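Local coordinates for protein CdnC (Chryseobacterium gregarium DSM 19109, PDB 7MGV) that is a graspetide ATP-grasp ligase that installs single and bicyclic omega-ester macrocycles in the core of a ribosomally made precursor peptide, here bound to ADP, at residues Lys38-Cys48 with Asn331-Cys342; Ser130-Lys138 with Ala345-Leu353. All blocks are in the same frame, centred on the assembly; numbering follows the deposited sequence.

Overall arrangement
Contact 1 packs helix 332-341 on helix 35-46, which lies against the parallel sheet 22-28, 48-54, 91-94 and 134-136; contact 2 runs the C-terminal tail along that sheet's edge strand 134-136. Neither contains a residue of the ADP pocket. Their centres lie about 17 Å apart, and they meet where L340, near the end of helix 332-341, touches Y134 and where its carbonyl probably accepts a hydrogen bond from R347. Contact 1 has an apolar middle and a polar margin; more than half its touching residues are buried and none is exposed. Contact 2, which alone reaches the second subunit, includes exposed D349 and R351 and relies on backbone and amide hydrogen bonds, water and a cation-pi stack.

Contact 1: Lys38-Cys48 with Asn331-Cys342; sequences KVTEYIDKNGC and NRISKSIADLLC
Y42 lays one face of its ring over the aliphatic chain of K335, and the two side chains run at about a right angle. In the lysine, CG anti to the backbone N (chi1 177°) and a bend at chi2 together bring CD over the ring as a CH-pi contact, 4.0 Å from K335 CD to the centroid of the Y42 ring. Y42 is a knob among R332, S334, K335 and A338; its OH reaches past them to bond the carbonyl of E330. The reverse knob is A338, whose CB meets Y42 CB at 3.5 Å and I43 CG1 at 3.6 Å. A methyl group is small enough to let the axes of the two helical segments come within 8.2 Å, crossing at -49°. Toward the interior, V39 and I43 present branched, purely apolar surfaces: V39 CG2 lies on S334 CB, and I43 CD1 reaches L341 CD1. Beneath them, I43, L341 and C342 all touch I24 of strand 22-28. Helix 35-46 belongs to the MvdD-type pre-ATP-grasp domain, and helix 332-341 bridges it to strand 234-241 through I333, S336, I337 and L340.

Along one flank, N46, D339 and K335 form a polar cluster. N46 directs ND2 at D339 OD1, 2.9 Å away and nearly straight at 171°; the carboxylate offers its anti lone pair, nearly coplanar with the amide. K335 NZ makes a salt bridge to the same D339 OD1. C342 SG takes a weak bond from N46 ND2 and lies 3.6 Å from C48 SG, too far for a disulfide. G47, with its positive phi, ends helix 35-46 in a Schellman motif. K335 thus serves twice, its methylenes covering the ring and its ammonium group joining N46 at D339 OD1, an arrangement that should favour the ionised carboxylate and steady the amide's rotation.

Contact 2: Ser130-Lys138 with Ala345-Leu353; sequences SIDAYSLGK and APRRDNRVL
The ring of Y134 lies against R347, whose guanidinium stacks on one face with the planes 15° apart and R347 CZ 3.9 Å from the ring centroid, a cation-pi contact. CD of the arginine adds a CH-pi contact almost over the ring centre, which suits a residue with both a long aliphatic stem and a flat charged head. The OH of Y134 bonds D296. On the arginine, NH2 reaches the carbonyl of L340 at the end of helix 332-341.

N350 comes to the same tyrosine from another direction, its amide plane turned 37° from the ring and its OD1 3.1 Å from Y134 CD1. Its CG lies between the backbone N and the carbonyl carbon (chi1 60°), which brings the amide to S135. There it reads the backbone in both directions: S135 N donates to N350 OD1 at 3.0 Å, and N350 ND2 donates to S135 O at 2.6 Å, in the carbonyl plane and on a lone pair. Asparagine fits here because one group both accepts and donates, much as a neighbouring strand would. Strand 134-136 is the outermost strand of the parallel sheet, bonded through Y134 and L136 to strand 91-94, and the tail passes beside its other edge without forming a regular strand of its own.

Farther along, V352 N bonds D132 O at 3.1 Å, and V352 CB packs on D132 CB. One water gathers A133 O, S135 OG, K138 NZ and N350 O, bridging tail and strand. K138, extended beyond CG, also sends NZ to I131 O at 2.7 Å, while V352 CG2 rests against that nitrogen. At the subunit interface, the carboxylate of D132 forms a salt bridge with K157 of the second subunit.

Contact 1: Lys38-Cys48 with Asn331-Cys342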
loop_
_atom_site.group_PDB
_atom_site.type_symbol
_atom_site.label_atom_id
_atom_site.label_comp_id
_atom_site.label_asym_id
_atom_site.label_seq_id
_atom_site.Cartn_x
_atom_site.Cartn_y
_atom_site.Cartn_z
ATOM N N LYS A 38 -19.594 4.770 -20.982
ATOM C CA LYS A 38 -20.494 5.893 -20.739
ATOM C C LYS A 38 -19.764 7.048 -20.064
ATOM O O LYS A 38 -20.046 8.220 -20.346
ATOM C CB LYS A 38 -21.689 5.438 -19.901
ATOM C CG LYS A 38 -23.036 5.689 -20.567
ATOM C CD LYS A 38 -23.173 4.883 -21.851
ATOM C CE LYS A 38 -24.508 5.139 -22.535
ATOM N NZ LYS A 38 -24.554 6.463 -23.219
ATOM N N VAL A 39 -18.815 6.737 -19.176
ATOM C CA VAL A 39 -17.997 7.784 -18.569
ATOM C C VAL A 39 -17.206 8.524 -19.639
ATOM O O VAL A 39 -17.116 9.756 -19.625
ATOM C CB VAL A 39 -17.074 7.187 -17.489
ATOM C CG1 VAL A 39 -16.087 8.233 -16.991
ATOM C CG2 VAL A 39 -17.893 6.636 -16.333
ATOM N N THR A 40 -16.637 7.786 -20.596
ATOM C CA THR A 40 -15.885 8.410 -21.680
ATOM C C THR A 40 -16.792 9.252 -22.568
ATOM O O THR A 40 -16.400 10.336 -23.010
ATOM C CB THR A 40 -15.169 7.336 -22.502
ATOM O OG1 THR A 40 -14.199 6.670 -21.683
ATOM C CG2 THR A 40 -14.467 7.951 -23.705
ATOM N N GLU A 41 -18.009 8.774 -22.836
ATOM C CA GLU A 41 -18.956 9.556 -23.627
ATOM C C GLU A 41 -19.292 10.874 -22.935
ATOM O O GLU A 41 -19.307 11.941 -23.566
ATOM C CB GLU A 41 -20.227 8.741 -23.877
ATOM C CG GLU A 41 -21.468 9.588 -24.121
ATOM C CD GLU A 41 -22.730 8.759 -24.246
ATOM O OE1 GLU A 41 -22.624 7.529 -24.430
ATOM O OE2 GLU A 41 -23.833 9.340 -24.157
ATOM N N TYR A 42 -19.561 10.816 -21.629
ATOM C CA TYR A 42 -19.918 12.031 -20.907
ATOM C C TYR A 42 -18.721 12.963 -20.748
ATOM O O TYR A 42 -18.896 14.187 -20.697
ATOM C CB TYR A 42 -20.518 11.674 -19.550
ATOM C CG TYR A 42 -21.960 11.226 -19.631
ATOM C CD1 TYR A 42 -22.857 11.867 -20.476
ATOM C CD2 TYR A 42 -22.423 10.164 -18.868
ATOM C CE1 TYR A 42 -24.177 11.463 -20.556
ATOM C CE2 TYR A 42 -23.741 9.753 -18.940
ATOM C CZ TYR A 42 -24.612 10.406 -19.786
ATOM O OH TYR A 42 -25.924 10.000 -19.862
ATOM N N ILE A 43 -17.503 12.417 -20.693
ATOM C CA ILE A 43 -16.317 13.268 -20.682
ATOM C C ILE A 43 -16.132 13.937 -22.039
ATOM O O ILE A 43 -15.767 15.117 -22.121
ATOM C CB ILE A 43 -15.072 12.457 -20.276
ATOM C CG1 ILE A 43 -15.138 12.070 -18.797
ATOM C CG2 ILE A 43 -13.803 13.254 -20.542
ATOM C CD1 ILE A 43 -14.039 11.121 -18.364
ATOM N N ASP A 44 -16.382 13.196 -23.123
ATOM C CA ASP A 44 -16.304 13.769 -24.463
ATOM C C ASP A 44 -17.277 14.929 -24.614
ATOM O O ASP A 44 -16.923 15.991 -25.142
ATOM C CB ASP A 44 -16.587 12.692 -25.513
ATOM C CG ASP A 44 -15.423 11.741 -25.702
ATOM O OD1 ASP A 44 -14.375 11.942 -25.055
ATOM O OD2 ASP A 44 -15.556 10.790 -26.502
ATOM N N LYS A 45 -18.513 14.738 -24.147
ATOM C CA LYS A 45 -19.480 15.830 -24.183
ATOM C C LYS A 45 -19.024 16.986 -23.290
ATOM O O LYS A 45 -19.161 18.160 -23.658
ATOM C CB LYS A 45 -20.860 15.307 -23.773
ATOM C CG LYS A 45 -22.041 15.894 -24.563
ATOM C CD LYS A 45 -21.981 17.419 -24.564
ATOM C CE LYS A 45 -23.314 18.093 -24.795
ATOM N NZ LYS A 45 -23.111 19.564 -24.881
ATOM N N ASN A 46 -18.443 16.679 -22.126
ATOM C CA ASN A 46 -17.945 17.727 -21.241
ATOM C C ASN A 46 -16.825 18.547 -21.870
ATOM O O ASN A 46 -16.491 19.612 -21.343
ATOM C CB ASN A 46 -17.469 17.119 -19.921
ATOM C CG ASN A 46 -18.616 16.829 -18.970
ATOM O OD1 ASN A 46 -19.785 16.979 -19.328
ATOM N ND2 ASN A 46 -18.288 16.424 -17.747
ATOM N N GLY A 47 -16.252 18.089 -22.980
ATOM C CA GLY A 47 -15.232 18.845 -23.674
ATOM C C GLY A 47 -13.811 18.504 -23.299
ATOM O O GLY A 47 -12.921 19.340 -23.489
ATOM N N CYS A 48 -13.566 17.309 -22.771
ATOM C CA CYS A 48 -12.232 16.886 -22.378
ATOM C C CYS A 48 -11.826 15.644 -23.159
ATOM O O CYS A 48 -12.663 14.934 -23.724
ATOM C CB CYS A 48 -12.157 16.613 -20.871
ATOM S SG CYS A 48 -12.569 18.039 -19.833
ATOM N N ASN A 331 -27.562 6.579 -16.966
ATOM C CA ASN A 331 -26.254 6.401 -16.331
ATOM C C ASN A 331 -25.832 7.654 -15.556
ATOM O O ASN A 331 -24.869 8.345 -15.894
ATOM C CB ASN A 331 -25.203 6.012 -17.376
ATOM C CG ASN A 331 -25.698 4.941 -18.324
ATOM O OD1 ASN A 331 -26.172 5.239 -19.421
ATOM N ND2 ASN A 331 -25.598 3.686 -17.905
ATOM N N ARG A 332 -26.593 7.928 -14.492
ATOM C CA ARG A 332 -26.322 9.108 -13.678
ATOM C C ARG A 332 -25.000 8.998 -12.923
ATOM O O ARG A 332 -24.333 10.015 -12.705
ATOM C CB ARG A 332 -27.473 9.350 -12.702
ATOM C CG ARG A 332 -28.720 9.938 -13.349
ATOM C CD ARG A 332 -28.419 11.260 -14.046
ATOM N NE ARG A 332 -28.208 11.089 -15.482
ATOM C CZ ARG A 332 -27.799 12.055 -16.299
ATOM N NH1 ARG A 332 -27.556 13.269 -15.824
ATOM N NH2 ARG A 332 -27.634 11.807 -17.591
ATOM N N ILE A 333 -24.602 7.790 -12.516
ATOM C CA ILE A 333 -23.331 7.637 -11.810
ATOM C C ILE A 333 -22.161 7.880 -12.758
ATOM O O ILE A 333 -21.148 8.481 -12.377
ATOM C CB ILE A 333 -23.244 6.251 -11.145
ATOM C CG1 ILE A 333 -24.453 6.016 -10.238
ATOM C CG2 ILE A 333 -21.953 6.117 -10.352
ATOM C CD1 ILE A 333 -24.464 4.653 -9.579
ATOM N N SER A 334 -22.279 7.416 -14.005
ATOM C CA SER A 334 -21.244 7.695 -14.994
ATOM C C SER A 334 -21.137 9.191 -15.262
ATOM O O SER A 334 -20.031 9.728 -15.397
ATOM C CB SER A 334 -21.532 6.933 -16.286
ATOM O OG SER A 334 -21.551 5.535 -16.059
ATOM N N LYS A 335 -22.277 9.880 -15.334
ATOM C CA LYS A 335 -22.260 11.329 -15.494
ATOM C C LYS A 335 -21.618 12.004 -14.289
ATOM O O LYS A 335 -20.878 12.982 -14.433
ATOM C CB LYS A 335 -23.682 11.849 -15.702
ATOM C CG LYS A 335 -23.788 13.360 -15.806
ATOM C CD LYS A 335 -24.044 13.798 -17.238
ATOM C CE LYS A 335 -23.904 15.303 -17.391
ATOM N NZ LYS A 335 -22.511 15.753 -17.129
ATOM N N SER A 336 -21.892 11.500 -13.086
ATOM C CA SER A 336 -21.254 12.047 -11.895
ATOM C C SER A 336 -19.740 11.910 -11.978
ATOM O O SER A 336 -19.004 12.876 -11.737
ATOM C CB SER A 336 -21.802 11.352 -10.644
ATOM O OG SER A 336 -23.043 11.911 -10.263
ATOM N N ILE A 337 -19.267 10.713 -12.338
ATOM C CA ILE A 337 -17.828 10.480 -12.431
ATOM C C ILE A 337 -17.204 11.364 -13.503
ATOM O O ILE A 337 -16.112 11.916 -13.314
ATOM C CB ILE A 337 -17.547 8.989 -12.689
ATOM C CG1 ILE A 337 -18.014 8.158 -11.494
ATOM C CG2 ILE A 337 -16.063 8.749 -12.946
ATOM C CD1 ILE A 337 -18.010 6.676 -11.728
ATOM N N ALA A 338 -17.886 11.525 -14.638
ATOM C CA ALA A 338 -17.357 12.365 -15.708
ATOM C C ALA A 338 -17.264 13.823 -15.273
ATOM O O ALA A 338 -16.243 14.486 -15.495
ATOM C CB ALA A 338 -18.228 12.231 -16.956
ATOM N N ASP A 339 -18.326 14.342 -14.651
ATOM C CA ASP A 339 -18.298 15.716 -14.160
ATOM C C ASP A 339 -17.203 15.906 -13.120
ATOM O O ASP A 339 -16.560 16.962 -13.068
ATOM C CB ASP A 339 -19.660 16.094 -13.578
ATOM C CG ASP A 339 -20.732 16.227 -14.640
ATOM O OD1 ASP A 339 -20.398 16.154 -15.841
ATOM O OD2 ASP A 339 -21.912 16.405 -14.273
ATOM N N LEU A 340 -16.975 14.893 -12.282
ATOM C CA LEU A 340 -15.925 14.994 -11.275
ATOM C C LEU A 340 -14.543 15.006 -11.916
ATOM O O LEU A 340 -13.662 15.761 -11.490
ATOM C CB LEU A 340 -16.044 13.841 -10.279
ATOM C CG LEU A 340 -15.106 13.876 -9.071
ATOM C CD1 LEU A 340 -15.625 14.830 -8.003
ATOM C CD2 LEU A 340 -14.917 12.480 -8.500
ATOM N N LEU A 341 -14.334 14.179 -12.943
ATOM C CA LEU A 341 -13.012 14.083 -13.554
ATOM C C LEU A 341 -12.682 15.312 -14.395
ATOM O O LEU A 341 -11.503 15.630 -14.583
ATOM C CB LEU A 341 -12.916 12.814 -14.401
ATOM C CG LEU A 341 -13.018 11.482 -13.655
ATOM C CD1 LEU A 341 -12.773 10.314 -14.600
ATOM C CD2 LEU A 341 -12.054 11.441 -12.477
ATOM N N CYS A 342 -13.698 16.012 -14.899
ATOM C CA CYS A 342 -13.513 17.226 -15.682
ATOM C C CYS A 342 -13.582 18.491 -14.835
ATOM O O CYS A 342 -13.677 19.589 -15.393
ATOM C CB CYS A 342 -14.563 17.305 -16.792
ATOM S SG CYS A 342 -14.672 15.845 -17.853
#

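Contact 2: Ser130-Lys138 with Ala345-Leu353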
loop_
_atom_site.group_PDB
_atom_site.type_symbol
_atom_site.label_atom_id
_atom_site.label_comp_id
_atom_site.label_asym_id
_atom_site.label_seq_id
_atom_site.Cartn_x
_atom_site.Cartn_y
_atom_site.Cartn_z
ATOM N N SER A 130 3.154 9.405 -8.383
ATOM C CA SER A 130 3.845 10.660 -8.664
ATOM C C SER A 130 2.941 11.712 -9.293
ATOM O O SER A 130 3.277 12.900 -9.245
ATOM C CB SER A 130 5.042 10.400 -9.578
ATOM O OG SER A 130 4.615 10.032 -10.877
ATOM N N ILE A 131 1.819 11.309 -9.890
ATOM C CA ILE A 131 0.918 12.268 -10.519
ATOM C C ILE A 131 0.436 13.260 -9.471
ATOM O O ILE A 131 -0.189 12.877 -8.473
ATOM C CB ILE A 131 -0.254 11.545 -11.191
ATOM C CG1 ILE A 131 0.245 10.678 -12.349
ATOM C CG2 ILE A 131 -1.289 12.546 -11.680
ATOM C CD1 ILE A 131 -0.846 9.864 -13.015
ATOM N N ASP A 132 0.728 14.543 -9.687
ATOM C CA ASP A 132 0.315 15.587 -8.760
ATOM C C ASP A 132 -0.988 16.265 -9.164
ATOM O O ASP A 132 -1.535 17.039 -8.373
ATOM C CB ASP A 132 1.419 16.643 -8.607
ATOM C CG ASP A 132 1.796 17.298 -9.921
ATOM O OD1 ASP A 132 1.284 16.875 -10.979
ATOM O OD2 ASP A 132 2.612 18.243 -9.891
ATOM N N ALA A 133 -1.493 15.997 -10.365
ATOM C CA ALA A 133 -2.831 16.439 -10.716
ATOM C C ALA A 133 -3.861 15.690 -9.877
ATOM O O ALA A 133 -3.565 14.663 -9.258
ATOM C CB ALA A 133 -3.095 16.225 -12.206
ATOM N N TYR A 134 -5.082 16.227 -9.847
ATOM C CA TYR A 134 -6.156 15.609 -9.079
ATOM C C TYR A 134 -6.308 14.140 -9.456
ATOM O O TYR A 134 -6.265 13.778 -10.634
ATOM C CB TYR A 134 -7.474 16.351 -9.308
ATOM C CG TYR A 134 -8.671 15.624 -8.741
ATOM C CD1 TYR A 134 -8.993 15.722 -7.393
ATOM C CD2 TYR A 134 -9.474 14.830 -9.550
ATOM C CE1 TYR A 134 -10.083 15.053 -6.869
ATOM C CE2 TYR A 134 -10.562 14.158 -9.036
ATOM C CZ TYR A 134 -10.863 14.272 -7.697
ATOM O OH TYR A 134 -11.949 13.602 -7.191
ATOM N N SER A 135 -6.482 13.291 -8.445
ATOM C CA SER A 135 -6.500 11.848 -8.637
ATOM C C SER A 135 -7.762 11.260 -8.028
ATOM O O SER A 135 -8.103 11.563 -6.881
ATOM C CB SER A 135 -5.262 11.195 -8.013
ATOM O OG SER A 135 -5.340 11.204 -6.599
ATOM N N LEU A 136 -8.454 10.426 -8.802
ATOM C CA LEU A 136 -9.547 9.603 -8.286
ATOM C C LEU A 136 -9.009 8.182 -8.156
ATOM O O LEU A 136 -9.167 7.337 -9.037
ATOM C CB LEU A 136 -10.770 9.679 -9.194
ATOM C CG LEU A 136 -12.041 9.030 -8.647
ATOM C CD1 LEU A 136 -12.356 9.534 -7.245
ATOM C CD2 LEU A 136 -13.212 9.277 -9.583
ATOM N N GLY A 137 -8.351 7.929 -7.029
ATOM C CA GLY A 137 -7.700 6.655 -6.805
ATOM C C GLY A 137 -6.193 6.750 -6.912
ATOM O O GLY A 137 -5.669 7.358 -7.850
ATOM N N LYS A 138 -5.485 6.162 -5.951
ATOM C CA LYS A 138 -4.031 6.122 -5.950
ATOM C C LYS A 138 -3.592 4.890 -5.179
ATOM O O LYS A 138 -4.316 4.433 -4.286
ATOM C CB LYS A 138 -3.425 7.393 -5.333
ATOM C CG LYS A 138 -2.929 8.391 -6.371
ATOM C CD LYS A 138 -2.300 9.615 -5.734
ATOM C CE LYS A 138 -1.750 10.555 -6.797
ATOM N NZ LYS A 138 -1.067 11.738 -6.205
ATOM N N ALA A 345 -17.598 19.454 -10.784
ATOM C CA ALA A 345 -18.317 19.029 -9.592
ATOM C C ALA A 345 -17.425 19.264 -8.399
ATOM O O ALA A 345 -16.189 19.238 -8.535
ATOM C CB ALA A 345 -18.722 17.550 -9.684
ATOM N N PRO A 346 -17.976 19.516 -7.211
ATOM C CA PRO A 346 -17.146 19.743 -6.030
ATOM C C PRO A 346 -16.262 18.536 -5.733
ATOM O O PRO A 346 -16.713 17.389 -5.772
ATOM C CB PRO A 346 -18.160 19.988 -4.911
ATOM C CG PRO A 346 -19.407 20.412 -5.613
ATOM C CD PRO A 346 -19.417 19.668 -6.911
ATOM N N ARG A 347 -14.996 18.808 -5.436
ATOM C CA ARG A 347 -14.011 17.768 -5.194
ATOM C C ARG A 347 -13.417 17.904 -3.800
ATOM O O ARG A 347 -13.411 18.984 -3.201
ATOM C CB ARG A 347 -12.867 17.823 -6.211
ATOM C CG ARG A 347 -13.289 17.967 -7.651
ATOM C CD ARG A 347 -12.068 18.162 -8.526
ATOM N NE ARG A 347 -12.225 17.509 -9.817
ATOM C CZ ARG A 347 -11.307 17.519 -10.776
ATOM N NH1 ARG A 347 -10.156 18.153 -10.594
ATOM N NH2 ARG A 347 -11.547 16.894 -11.918
ATOM N N ARG A 348 -12.912 16.782 -3.293
ATOM C CA ARG A 348 -11.971 16.786 -2.176
ATOM C C ARG A 348 -10.585 16.850 -2.803
ATOM O O ARG A 348 -9.996 15.833 -3.167
ATOM C CB ARG A 348 -12.156 15.559 -1.293
ATOM C CG ARG A 348 -13.492 15.524 -0.569
ATOM C CD ARG A 348 -13.808 14.135 -0.050
ATOM N NE ARG A 348 -15.136 14.066 0.552
ATOM C CZ ARG A 348 -16.236 13.712 -0.105
ATOM N NH1 ARG A 348 -16.170 13.390 -1.389
ATOM N NH2 ARG A 348 -17.404 13.678 0.524
ATOM N N ASP A 349 -10.075 18.072 -2.948
ATOM C CA ASP A 349 -8.845 18.304 -3.695
ATOM C C ASP A 349 -7.680 17.548 -3.070
ATOM O O ASP A 349 -7.359 17.745 -1.894
ATOM C CB ASP A 349 -8.545 19.801 -3.746
ATOM C CG ASP A 349 -7.495 20.151 -4.780
ATOM O OD1 ASP A 349 -7.653 19.746 -5.950
ATOM O OD2 ASP A 349 -6.513 20.835 -4.424
ATOM N N ASN A 350 -7.049 16.680 -3.862
ATOM C CA ASN A 350 -5.928 15.869 -3.400
ATOM C C ASN A 350 -4.685 16.067 -4.260
ATOM O O ASN A 350 -3.833 15.176 -4.327
ATOM C CB ASN A 350 -6.317 14.388 -3.354
ATOM C CG ASN A 350 -6.742 13.845 -4.711
ATOM O OD1 ASN A 350 -6.621 14.519 -5.735
ATOM N ND2 ASN A 350 -7.245 12.616 -4.720
ATOM N N ARG A 351 -4.569 17.213 -4.927
ATOM C CA ARG A 351 -3.383 17.485 -5.725
ATOM C C ARG A 351 -2.154 17.555 -4.830
ATOM O O ARG A 351 -2.198 18.106 -3.726
ATOM C CB ARG A 351 -3.546 18.794 -6.497
ATOM C CG ARG A 351 -4.603 18.745 -7.589
ATOM C CD ARG A 351 -4.853 20.125 -8.170
ATOM N NE ARG A 351 -5.276 21.075 -7.146
ATOM C CZ ARG A 351 -5.463 22.373 -7.362
ATOM N NH1 ARG A 351 -5.265 22.882 -8.570
ATOM N NH2 ARG A 351 -5.849 23.164 -6.369
ATOM N N VAL A 352 -1.052 16.983 -5.308
ATOM C CA VAL A 352 0.208 17.014 -4.574
ATOM C C VAL A 352 0.855 18.367 -4.855
ATOM O O VAL A 352 1.482 18.563 -5.898
ATOM C CB VAL A 352 1.130 15.856 -4.960
ATOM C CG1 VAL A 352 2.429 15.927 -4.170
ATOM C CG2 VAL A 352 0.431 14.525 -4.729
ATOM N N LEU A 353 0.681 19.307 -3.931
ATOM C CA LEU A 353 1.338 20.610 -3.990
ATOM C C LEU A 353 0.911 21.406 -5.217
ATOM O O LEU A 353 -0.140 22.046 -5.216
ATOM C CB LEU A 353 2.854 20.429 -3.978
ATOM C CG LEU A 353 3.697 21.583 -3.452
ATOM C CD1 LEU A 353 3.017 22.207 -2.261
ATOM C CD2 LEU A 353 5.061 21.070 -3.059
HETATM O O HOH W 1 -3.352 13.458 -6.691
HETATM O O HOH W 2 -2.641 12.898 -3.428
#